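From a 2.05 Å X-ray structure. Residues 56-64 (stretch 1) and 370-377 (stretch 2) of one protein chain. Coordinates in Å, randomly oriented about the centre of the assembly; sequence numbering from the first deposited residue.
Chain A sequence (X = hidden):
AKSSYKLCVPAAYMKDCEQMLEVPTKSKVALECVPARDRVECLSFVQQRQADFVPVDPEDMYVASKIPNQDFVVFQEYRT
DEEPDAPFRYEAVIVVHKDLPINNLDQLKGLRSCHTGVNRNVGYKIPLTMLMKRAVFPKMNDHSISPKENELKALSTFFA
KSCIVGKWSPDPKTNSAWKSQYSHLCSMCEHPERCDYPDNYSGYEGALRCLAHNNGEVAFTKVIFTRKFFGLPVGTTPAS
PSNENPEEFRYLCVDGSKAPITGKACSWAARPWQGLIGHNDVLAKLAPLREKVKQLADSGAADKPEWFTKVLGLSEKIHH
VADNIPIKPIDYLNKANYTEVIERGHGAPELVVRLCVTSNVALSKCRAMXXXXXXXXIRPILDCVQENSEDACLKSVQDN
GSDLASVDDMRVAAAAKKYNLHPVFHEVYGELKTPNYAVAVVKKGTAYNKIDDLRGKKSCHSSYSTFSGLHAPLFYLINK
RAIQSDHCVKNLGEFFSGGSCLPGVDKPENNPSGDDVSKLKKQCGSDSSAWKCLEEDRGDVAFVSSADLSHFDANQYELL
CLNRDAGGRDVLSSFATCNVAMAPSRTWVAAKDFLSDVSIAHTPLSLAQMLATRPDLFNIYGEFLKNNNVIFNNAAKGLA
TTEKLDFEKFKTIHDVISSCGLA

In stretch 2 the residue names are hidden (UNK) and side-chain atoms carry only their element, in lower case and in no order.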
ATOM      1  N   VAL A  56       3.884 -12.811  15.013  1.00 21.39           N
ATOM      2  CA  VAL A  56       3.011 -11.645  14.986  1.00 27.67           C
ATOM      3  C   VAL A  56       3.822 -10.399  15.322  1.00 25.42           C
ATOM      4  O   VAL A  56       4.666 -10.422  16.224  1.00 20.79           O
ATOM      5  CB  VAL A  56       1.844 -11.791  15.987  1.00 22.83           C
ATOM      6  CG1 VAL A  56       0.736 -12.727  15.457  1.00 28.40           C
ATOM      7  CG2 VAL A  56       2.373 -12.275  17.311  1.00 25.84           C
ATOM      8  N   ASP A  57       3.555  -9.309  14.606  1.00 23.28           N
ATOM      9  CA  ASP A  57       3.862  -7.993  15.127  1.00 18.69           C
ATOM     10  C   ASP A  57       2.783  -7.601  16.136  1.00 19.27           C
ATOM     11  O   ASP A  57       1.705  -8.195  16.157  1.00 22.47           O
ATOM     12  CB  ASP A  57       3.931  -6.962  14.000  1.00 17.84           C
ATOM     13  CG  ASP A  57       4.964  -7.305  12.925  1.00 24.37           C
ATOM     14  OD1 ASP A  57       6.047  -7.865  13.229  1.00 22.86           O
ATOM     15  OD2 ASP A  57       4.691  -6.980  11.760  1.00 20.17           O
ATOM     16  N   PRO A  58       3.046  -6.588  16.973  1.00 22.40           N
ATOM     17  CA  PRO A  58       2.000  -6.084  17.884  1.00 21.31           C
ATOM     18  C   PRO A  58       0.701  -5.703  17.171  1.00 21.33           C
ATOM     19  O   PRO A  58      -0.402  -5.950  17.672  1.00 18.68           O
ATOM     20  CB  PRO A  58       2.690  -4.865  18.525  1.00 19.85           C
ATOM     21  CG  PRO A  58       4.173  -5.117  18.352  1.00 23.35           C
ATOM     22  CD  PRO A  58       4.258  -5.745  17.009  1.00 26.14           C
ATOM     23  N   GLU A  59       0.818  -5.108  15.992  1.00 15.93           N
ATOM     24  CA  GLU A  59      -0.353  -4.839  15.173  1.00 23.05           C
ATOM     25  C   GLU A  59      -1.151  -6.122  14.885  1.00 24.91           C
ATOM     26  O   GLU A  59      -2.383  -6.086  14.809  1.00 21.33           O
ATOM     27  CB  GLU A  59       0.087  -4.155  13.871  1.00 16.52           C
ATOM     28  CG  GLU A  59       0.647  -2.719  14.026  1.00 19.51           C
ATOM     29  CD  GLU A  59       2.183  -2.678  14.248  1.00 23.82           C
ATOM     30  OE1 GLU A  59       2.736  -3.677  14.720  1.00 18.14           O
ATOM     31  OE2 GLU A  59       2.837  -1.660  13.933  1.00 19.81           O
ATOM     32  N   ASP A  60      -0.465  -7.261  14.702  1.00 22.59           N
ATOM     33  CA  ASP A  60      -1.162  -8.518  14.425  1.00 26.31           C
ATOM     34  C   ASP A  60      -1.852  -9.064  15.679  1.00 23.96           C
ATOM     35  O   ASP A  60      -2.959  -9.613  15.603  1.00 21.79           O
ATOM     36  CB  ASP A  60      -0.174  -9.546  13.850  1.00 18.47           C
ATOM     37  CG  ASP A  60       0.512  -9.073  12.571  1.00 21.09           C
ATOM     38  OD1 ASP A  60      -0.157  -8.539  11.654  1.00 23.80           O
ATOM     39  OD2 ASP A  60       1.746  -9.220  12.491  1.00 24.37           O
ATOM     40  N   MET A  61      -1.204  -8.938  16.836  1.00 18.87           N
ATOM     41  CA  MET A  61      -1.832  -9.302  18.102  1.00 27.37           C
ATOM     42  C   MET A  61      -3.143  -8.563  18.271  1.00 25.15           C
ATOM     43  O   MET A  61      -4.159  -9.146  18.674  1.00 19.84           O
ATOM     44  CB  MET A  61      -0.888  -8.982  19.271  1.00 23.04           C
ATOM     45  CG  MET A  61       0.470  -9.691  19.160  1.00 29.73           C
ATOM     46  SD  MET A  61       1.725  -9.097  20.332  1.00 20.67           S
ATOM     47  CE  MET A  61       3.217  -9.866  19.677  1.00 22.82           C
ATOM     48  N   TYR A  62      -3.140  -7.278  17.931  1.00 23.81           N
ATOM     49  CA  TYR A  62      -4.363  -6.512  17.993  1.00 21.68           C
ATOM     50  C   TYR A  62      -5.420  -7.103  17.072  1.00 20.83           C
ATOM     51  O   TYR A  62      -6.565  -7.293  17.485  1.00 26.54           O
ATOM     52  CB  TYR A  62      -4.085  -5.046  17.651  1.00 23.27           C
ATOM     53  CG  TYR A  62      -5.326  -4.223  17.823  1.00 22.12           C
ATOM     54  CD1 TYR A  62      -5.654  -3.699  19.063  1.00 25.72           C
ATOM     55  CD2 TYR A  62      -6.209  -4.027  16.769  1.00 32.14           C
ATOM     56  CE1 TYR A  62      -6.785  -2.973  19.244  1.00 24.59           C
ATOM     57  CE2 TYR A  62      -7.370  -3.297  16.947  1.00 26.36           C
ATOM     58  CZ  TYR A  62      -7.644  -2.770  18.192  1.00 25.84           C
ATOM     59  OH  TYR A  62      -8.781  -2.045  18.408  1.00 28.09           O
ATOM     60  N   VAL A  63      -5.067  -7.391  15.810  1.00 19.86           N
ATOM     61  CA  VAL A  63      -6.026  -8.072  14.934  1.00 26.32           C
ATOM     62  C   VAL A  63      -6.511  -9.338  15.602  1.00 25.95           C
ATOM     63  O   VAL A  63      -7.692  -9.698  15.523  1.00 28.71           O
ATOM     64  CB  VAL A  63      -5.407  -8.385  13.561  1.00 24.82           C
ATOM     65  CG1 VAL A  63      -6.360  -9.284  12.732  1.00 25.50           C
ATOM     66  CG2 VAL A  63      -5.108  -7.088  12.804  1.00 27.26           C
ATOM     67  N   ALA A  64      -5.604 -10.020  16.288  1.00 26.66           N
ATOM     68  CA  ALA A  64      -5.925 -11.324  16.838  1.00 30.66           C
ATOM     69  C   ALA A  64      -6.853 -11.180  18.033  1.00 27.02           C
ATOM     70  O   ALA A  64      -7.782 -11.973  18.208  1.00 28.72           O
ATOM     71  CB  ALA A  64      -4.630 -12.036  17.207  1.00 19.19           C
ATOM     72  N   UNK A 370     -10.026  -4.503   6.019  1.00 14.06           N
ATOM     73  CA  UNK A 370     -10.318  -3.380   6.904  1.00 19.96           C
ATOM     74  C   UNK A 370      -9.654  -3.560   8.254  1.00 16.41           C
ATOM     75  O   UNK A 370      -9.103  -2.613   8.805  1.00 12.15           O
ATOM     76  o   UNK A 370     -12.016  -2.346   8.184  1.00 20.32           O
ATOM     77  c   UNK A 370     -11.817  -3.215   7.118  1.00 14.28           C
ATOM     78  N   UNK A 371      -9.767  -4.756   8.837  1.00 15.84           N
ATOM     79  CA  UNK A 371      -9.194  -4.967  10.158  1.00 20.24           C
ATOM     80  C   UNK A 371      -7.678  -4.851  10.098  1.00 18.87           C
ATOM     81  O   UNK A 371      -7.047  -4.303  11.005  1.00 19.14           O
ATOM     82  c   UNK A 371      -9.246  -6.406  12.154  1.00 22.90           C
ATOM     83  c   UNK A 371     -11.135  -6.469  10.658  1.00 28.54           C
ATOM     84  c   UNK A 371      -9.636  -6.323  10.727  1.00 26.35           C
ATOM     85  N   UNK A 372      -7.076  -5.319   9.012  1.00 15.37           N
ATOM     86  CA  UNK A 372      -5.638  -5.169   8.874  1.00 18.20           C
ATOM     87  C   UNK A 372      -5.258  -3.690   8.772  1.00 20.45           C
ATOM     88  O   UNK A 372      -4.411  -3.196   9.533  1.00 18.72           O
ATOM     89  c   UNK A 372      -1.023  -5.344   6.881  1.00 18.83           C
ATOM     90  c   UNK A 372      -1.966  -4.715   6.106  1.00 19.52           C
ATOM     91  c   UNK A 372      -3.304  -4.929   6.342  1.00 15.22           C
ATOM     92  c   UNK A 372      -5.156  -5.945   7.651  1.00 14.15           C
ATOM     93  c   UNK A 372      -2.755  -6.371   8.138  1.00 17.26           C
ATOM     94  c   UNK A 372      -3.708  -5.742   7.365  1.00 14.34           C
ATOM     95  c   UNK A 372      -1.412  -6.166   7.899  1.00 24.35           C
ATOM     96  N   UNK A 373      -5.891  -2.964   7.844  1.00 20.09           N
ATOM     97  CA  UNK A 373      -5.573  -1.551   7.661  1.00 23.63           C
ATOM     98  C   UNK A 373      -5.680  -0.795   8.971  1.00 17.95           C
ATOM     99  O   UNK A 373      -4.810   0.016   9.304  1.00 19.87           O
ATOM    100  c   UNK A 373      -6.494  -0.918   6.634  1.00 10.91           C
ATOM    101  N   UNK A 374      -6.753  -1.041   9.727  1.00 11.78           N
ATOM    102  CA  UNK A 374      -6.927  -0.330  10.983  1.00 16.58           C
ATOM    103  C   UNK A 374      -5.802  -0.654  11.952  1.00 19.42           C
ATOM    104  O   UNK A 374      -5.229   0.241  12.569  1.00 22.02           O
ATOM    105  c   UNK A 374      -9.232   2.004  14.018  1.00 20.09           C
ATOM    106  c   UNK A 374      -8.995   1.322  12.867  1.00 20.24           C
ATOM    107  c   UNK A 374      -8.502   0.039  12.884  1.00 18.50           C
ATOM    108  c   UNK A 374      -8.252  -0.567  14.094  1.00 21.28           C
ATOM    109  c   UNK A 374      -8.258  -0.680  11.617  1.00 16.06           C
ATOM    110  c   UNK A 374      -8.988   1.403  15.225  1.00 22.20           C
ATOM    111  c   UNK A 374      -8.491   0.112  15.268  1.00 22.59           C
ATOM    112  N   UNK A 375      -5.490  -1.940  12.118  1.00 17.09           N
ATOM    113  CA  UNK A 375      -4.417  -2.323  13.021  1.00 25.49           C
ATOM    114  C   UNK A 375      -3.078  -1.737  12.595  1.00 19.72           C
ATOM    115  O   UNK A 375      -2.152  -1.699  13.405  1.00 19.44           O
ATOM    116  o   UNK A 375      -3.963  -4.388  11.845  1.00 19.81           O
ATOM    117  c   UNK A 375      -4.305  -3.851  13.103  1.00 14.72           C
ATOM    118  N   UNK A 376      -2.947  -1.316  11.338  1.00 18.97           N
ATOM    119  CA  UNK A 376      -1.701  -0.784  10.806  1.00 23.57           C
ATOM    120  C   UNK A 376      -1.725   0.737  10.677  1.00 22.81           C
ATOM    121  O   UNK A 376      -0.977   1.299   9.871  1.00 18.69           O
ATOM    122  c   UNK A 376      -1.409  -1.418   9.457  1.00 18.07           C
ATOM    123  c   UNK A 376      -1.065  -2.911   9.535  1.00 23.99           C
ATOM    124  n   UNK A 376       1.842  -6.339  11.049  1.00 29.53           N
ATOM    125  c   UNK A 376       1.765  -5.072  10.658  1.00 23.05           C
ATOM    126  n   UNK A 376       2.873  -4.369  10.480  1.00 14.92           N
ATOM    127  n   UNK A 376       0.576  -4.522  10.426  1.00 19.39           N
ATOM    128  c   UNK A 376       0.372  -3.140   9.984  1.00 21.72           C
ATOM    129  N   UNK A 377      -2.609   1.396  11.424  1.00 23.13           N
ATOM    130  CA  UNK A 377      -2.642   2.847  11.575  1.00 23.09           C
ATOM    131  C   UNK A 377      -3.005   3.574  10.285  1.00 23.89           C
ATOM    132  O   UNK A 377      -2.645   4.745  10.107  1.00 25.19           O
ATOM    133  o   UNK A 377      -0.890   5.760  12.334  1.00 20.00           O
ATOM    134  c   UNK A 377      -1.511   4.776  12.768  1.00 23.43           C
ATOM    135  o   UNK A 377      -2.357   4.863  13.677  1.00 30.82           O
ATOM    136  c   UNK A 377      -1.318   3.398  12.115  1.00 20.57           C
TER
HETATM  137  O   HOH W   1      -1.585  -5.964  11.163  1.00 17.05           O

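Position 370 carries one carbon and then one oxygen, and these atoms touch nothing on stretch 1; this is the short hydroxyl side chain of serine. Ser370 lies out of reach of stretch 1, and its hydroxyl is hydrogen-bonded elsewhere in the structure.

At 371 a single carbon bears two more carbons, with no polar atom, and packs on the side chain of Val63: a beta-branched valine. Val371 points toward the other helix, and its CG1 lies 4.1 Å from CG1 of Val63, an apolar pairing of two compact side chains.

Position 372 has one carbon followed by a ring of six carbons, with no oxygen on the ring, and meets Val63 through its backbone; it is phenylalanine. The CA-to-CB bond of Phe372 points sideways and the residue is buried; what touches stretch 1 is its backbone, CA lying 4.4 Å from CG2 of Val63.

A lone carbon at 373, touching nothing on stretch 1, identifies alanine. Ala373 faces out of reach of stretch 1.

Position 374 repeats the pattern of one carbon and a six-carbon ring, and the ring meets Tyr62, so it too is phenylalanine. The end of Phe374 comes nearer than its sideways CA-to-CB bond suggests: its CE2 lies 4.0 Å from CE2 of Tyr62, and OH of Tyr62 approaches the edge of the Phe374 ring, 3.8 Å from that same CE2.

At 375 there is again one carbon and one oxygen, set against Glu59, Tyr62 and Val63: serine. This is where the backbones come closest in register, CA of Ser375 lying 5.2 Å from CA of Glu59, and a small side chain pointing toward the partner suits so tight a place. Its OG donates to the backbone O of Phe372 at 2.6 Å, which satisfies the hydroxyl's proton beside the apolar CG2 of Val63, 3.1 Å from OG.

Position 376 shows three carbons, a nitrogen, and a carbon carrying two further nitrogens, reaching Asp57, Glu59 and Asp60: the guanidinium of arginine. Arg376 is the first residue to leave helical geometry, and its long chain carries the charge to two carboxylates: NH2 forms salt bridges with OD2 of Asp57 and OD1 of Asp60, each at 3.0 Å, while CB of Glu59 lies over one face of the group.

Two carbons, the second bearing two oxygens and none touching stretch 1, make 377 aspartate, Asp377.

The contact thus joins two helices, running at 136° to each other, through an apolar part and a charged end. Val63 and Tyr62 pack against Val371 and Phe374, Ser375 permits the close approach, and Arg376 binds the start of the other helix. A water completes the network, donating to OD1 of Asp60 (3.0 Å) and OG of Ser375 (2.9 Å) and accepting from NE of Arg376 (2.7 Å from the water O).

Stretch 2 370-377: SVFAFSRD
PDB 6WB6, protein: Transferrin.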